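Local atomic coordinates of bluetongue virus COAT protein VP7 (Bluetongue virus, PDB entry 1BVP), a protein that forms trimers that assemble on the VP3 scaffold as part of the viral inner capsid and takes part in binding to the host cell surface. Residues A[185-190]-A[220-225]. Numbering follows the deposited sequence.
Sequences YLVWRR and GRIIAW
In the beta-sandwich domain of VP7, the short strand 223-225 lies antiparallel against strand 183-195, where L186 and I223 form a hydrogen-bonded pair. L186 N donates to I223 O at 2.9 Å, and I223 N returns a bond to L186 O at 2.7 Å. Before this pair in the sequence of the second segment, G220 N donates to W188 O at 3.1 Å. G220 has positive phi (69°), a conformation that favours glycine.

On one side of the sheet, with L186 and I223, whose CB atoms stand 4.1 Å apart, lie the two tryptophans. With W225 CG anti to the backbone N (chi1 176°), the indole lies where L186 CD2 meets W225 CE3, on the benzo part, obliquely at 3.5 Å. I223 CD1 lies 4.1 Å from W188 CD1, at the indole edge and near the ring plane. This is the inward side of the sandwich: V210 and V212 of strand 209-212 pack on it, W188 NE1 bonds to M217 O and W225 NE1 to A229 O.

On the other side, the A224 CB methyl approaches Y185 CE2 obliquely (3.7 Å), and I222 CG2 lies at the edge of the Y185 ring; F249 of the neighbouring strand 241-252 stacks on it. A second subunit of the trimer covers this side, its I298 and F299 packing on Y185 and I222 respectively, while V187 CG2 lies on one face of the R189 guanidinium, offset toward its rim; R189 NE and NH2 bond to T132 and L130 of that subunit.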
loop_
_atom_site.group_PDB
_atom_site.type_symbol
_atom_site.label_atom_id
_atom_site.label_comp_id
_atom_site.label_asym_id
_atom_site.label_seq_id
_atom_site.Cartn_x
_atom_site.Cartn_y
_atom_site.Cartn_z
ATOM N N TYR A 185 -7.722 8.260 16.524
ATOM C CA TYR A 185 -6.607 9.180 16.650
ATOM C C TYR A 185 -7.052 10.564 16.220
ATOM O O TYR A 185 -7.426 10.824 15.067
ATOM C CB TYR A 185 -5.371 8.674 15.887
ATOM C CG TYR A 185 -4.886 7.336 16.420
ATOM C CD1 TYR A 185 -5.454 6.133 15.976
ATOM C CD2 TYR A 185 -3.930 7.274 17.417
ATOM C CE1 TYR A 185 -5.091 4.911 16.517
ATOM C CE2 TYR A 185 -3.549 6.048 17.970
ATOM C CZ TYR A 185 -4.139 4.866 17.516
ATOM O OH TYR A 185 -3.773 3.657 18.086
ATOM N N LEU A 186 -7.044 11.423 17.224
ATOM C CA LEU A 186 -7.485 12.792 17.161
ATOM C C LEU A 186 -6.413 13.852 17.201
ATOM O O LEU A 186 -5.311 13.621 17.691
ATOM C CB LEU A 186 -8.300 13.036 18.426
ATOM C CG LEU A 186 -9.777 12.750 18.498
ATOM C CD1 LEU A 186 -10.228 11.834 17.408
ATOM C CD2 LEU A 186 -10.076 12.213 19.850
ATOM N N VAL A 187 -6.744 15.010 16.648
ATOM C CA VAL A 187 -5.917 16.204 16.824
ATOM C C VAL A 187 -6.917 17.351 16.835
ATOM O O VAL A 187 -7.876 17.334 16.058
ATOM C CB VAL A 187 -4.653 16.392 15.899
ATOM C CG1 VAL A 187 -4.538 15.334 14.873
ATOM C CG2 VAL A 187 -4.579 17.807 15.360
ATOM N N TRP A 188 -6.839 18.188 17.878
ATOM C CA TRP A 188 -7.771 19.333 18.014
ATOM C C TRP A 188 -7.087 20.661 17.812
ATOM O O TRP A 188 -5.909 20.842 18.141
ATOM C CB TRP A 188 -8.559 19.320 19.342
ATOM C CG TRP A 188 -7.796 19.773 20.574
ATOM C CD1 TRP A 188 -7.046 19.000 21.420
ATOM C CD2 TRP A 188 -7.684 21.120 21.071
ATOM N NE1 TRP A 188 -6.462 19.777 22.396
ATOM C CE2 TRP A 188 -6.831 21.081 22.205
ATOM C CE3 TRP A 188 -8.233 22.356 20.676
ATOM C CZ2 TRP A 188 -6.507 22.224 22.937
ATOM C CZ3 TRP A 188 -7.917 23.484 21.407
ATOM C CH2 TRP A 188 -7.058 23.413 22.524
ATOM N N ARG A 189 -7.809 21.578 17.191
ATOM C CA ARG A 189 -7.266 22.900 16.932
ATOM C C ARG A 189 -8.271 23.994 17.324
ATOM O O ARG A 189 -9.494 23.760 17.408
ATOM C CB ARG A 189 -6.970 23.017 15.446
ATOM C CG ARG A 189 -6.004 22.013 14.931
ATOM C CD ARG A 189 -5.843 22.135 13.440
ATOM N NE ARG A 189 -5.006 21.062 12.885
ATOM C CZ ARG A 189 -5.465 19.879 12.455
ATOM N NH1 ARG A 189 -6.760 19.596 12.501
ATOM N NH2 ARG A 189 -4.633 18.962 11.981
ATOM N N ARG A 190 -7.744 25.164 17.643
ATOM C CA ARG A 190 -8.582 26.335 17.926
ATOM C C ARG A 190 -8.917 26.906 16.545
ATOM O O ARG A 190 -8.007 27.023 15.699
ATOM C CB ARG A 190 -7.785 27.414 18.683
ATOM C CG ARG A 190 -7.903 27.317 20.174
ATOM C CD ARG A 190 -6.978 28.286 20.882
ATOM N NE ARG A 190 -5.591 27.815 20.948
ATOM C CZ ARG A 190 -4.591 28.406 20.296
ATOM N NH1 ARG A 190 -4.834 29.491 19.542
ATOM N NH2 ARG A 190 -3.364 27.889 20.352
ATOM N N GLY A 220 -2.907 20.333 18.361
ATOM C CA GLY A 220 -1.939 20.023 17.320
ATOM C C GLY A 220 -0.999 18.854 17.513
ATOM O O GLY A 220 0.057 18.816 16.905
ATOM N N ARG A 221 -1.399 17.892 18.329
ATOM C CA ARG A 221 -0.619 16.708 18.618
ATOM C C ARG A 221 -1.625 15.571 18.565
ATOM O O ARG A 221 -2.786 15.734 19.006
ATOM C CB ARG A 221 -0.016 16.786 20.034
ATOM C CG ARG A 221 1.482 17.058 20.076
ATOM C CD ARG A 221 1.802 18.518 19.791
ATOM N NE ARG A 221 3.061 18.694 19.058
ATOM C CZ ARG A 221 3.341 19.725 18.249
ATOM N NH1 ARG A 221 2.459 20.715 18.047
ATOM N NH2 ARG A 221 4.503 19.745 17.594
ATOM N N ILE A 222 -1.196 14.438 18.010
ATOM C CA ILE A 222 -2.059 13.257 17.907
ATOM C C ILE A 222 -2.391 12.675 19.266
ATOM O O ILE A 222 -1.512 12.476 20.102
ATOM C CB ILE A 222 -1.436 12.150 17.025
ATOM C CG1 ILE A 222 -1.335 12.659 15.602
ATOM C CG2 ILE A 222 -2.352 10.946 16.968
ATOM C CD1 ILE A 222 -0.508 11.796 14.734
ATOM N N ILE A 223 -3.659 12.347 19.444
ATOM C CA ILE A 223 -4.150 11.792 20.667
ATOM C C ILE A 223 -4.747 10.421 20.381
ATOM O O ILE A 223 -5.574 10.253 19.482
ATOM C CB ILE A 223 -5.266 12.690 21.221
ATOM C CG1 ILE A 223 -4.691 14.017 21.695
ATOM C CG2 ILE A 223 -6.056 11.977 22.320
ATOM C CD1 ILE A 223 -5.761 15.086 21.785
ATOM N N ALA A 224 -4.343 9.448 21.176
ATOM C CA ALA A 224 -4.864 8.106 21.058
ATOM C C ALA A 224 -6.053 8.022 22.003
ATOM O O ALA A 224 -5.893 7.985 23.220
ATOM C CB ALA A 224 -3.804 7.134 21.454
ATOM N N TRP A 225 -7.248 8.000 21.455
ATOM C CA TRP A 225 -8.436 7.961 22.286
ATOM C C TRP A 225 -9.195 6.662 22.068
ATOM O O TRP A 225 -9.493 6.287 20.932
ATOM C CB TRP A 225 -9.318 9.172 21.927
ATOM C CG TRP A 225 -10.664 9.247 22.630
ATOM C CD1 TRP A 225 -10.897 9.101 23.966
ATOM C CD2 TRP A 225 -11.955 9.442 22.018
ATOM N NE1 TRP A 225 -12.243 9.170 24.222
ATOM C CE2 TRP A 225 -12.918 9.376 23.048
ATOM C CE3 TRP A 225 -12.388 9.663 20.705
ATOM C CZ2 TRP A 225 -14.299 9.523 22.806
ATOM C CZ3 TRP A 225 -13.771 9.811 20.461
ATOM C CH2 TRP A 225 -14.703 9.740 21.507
#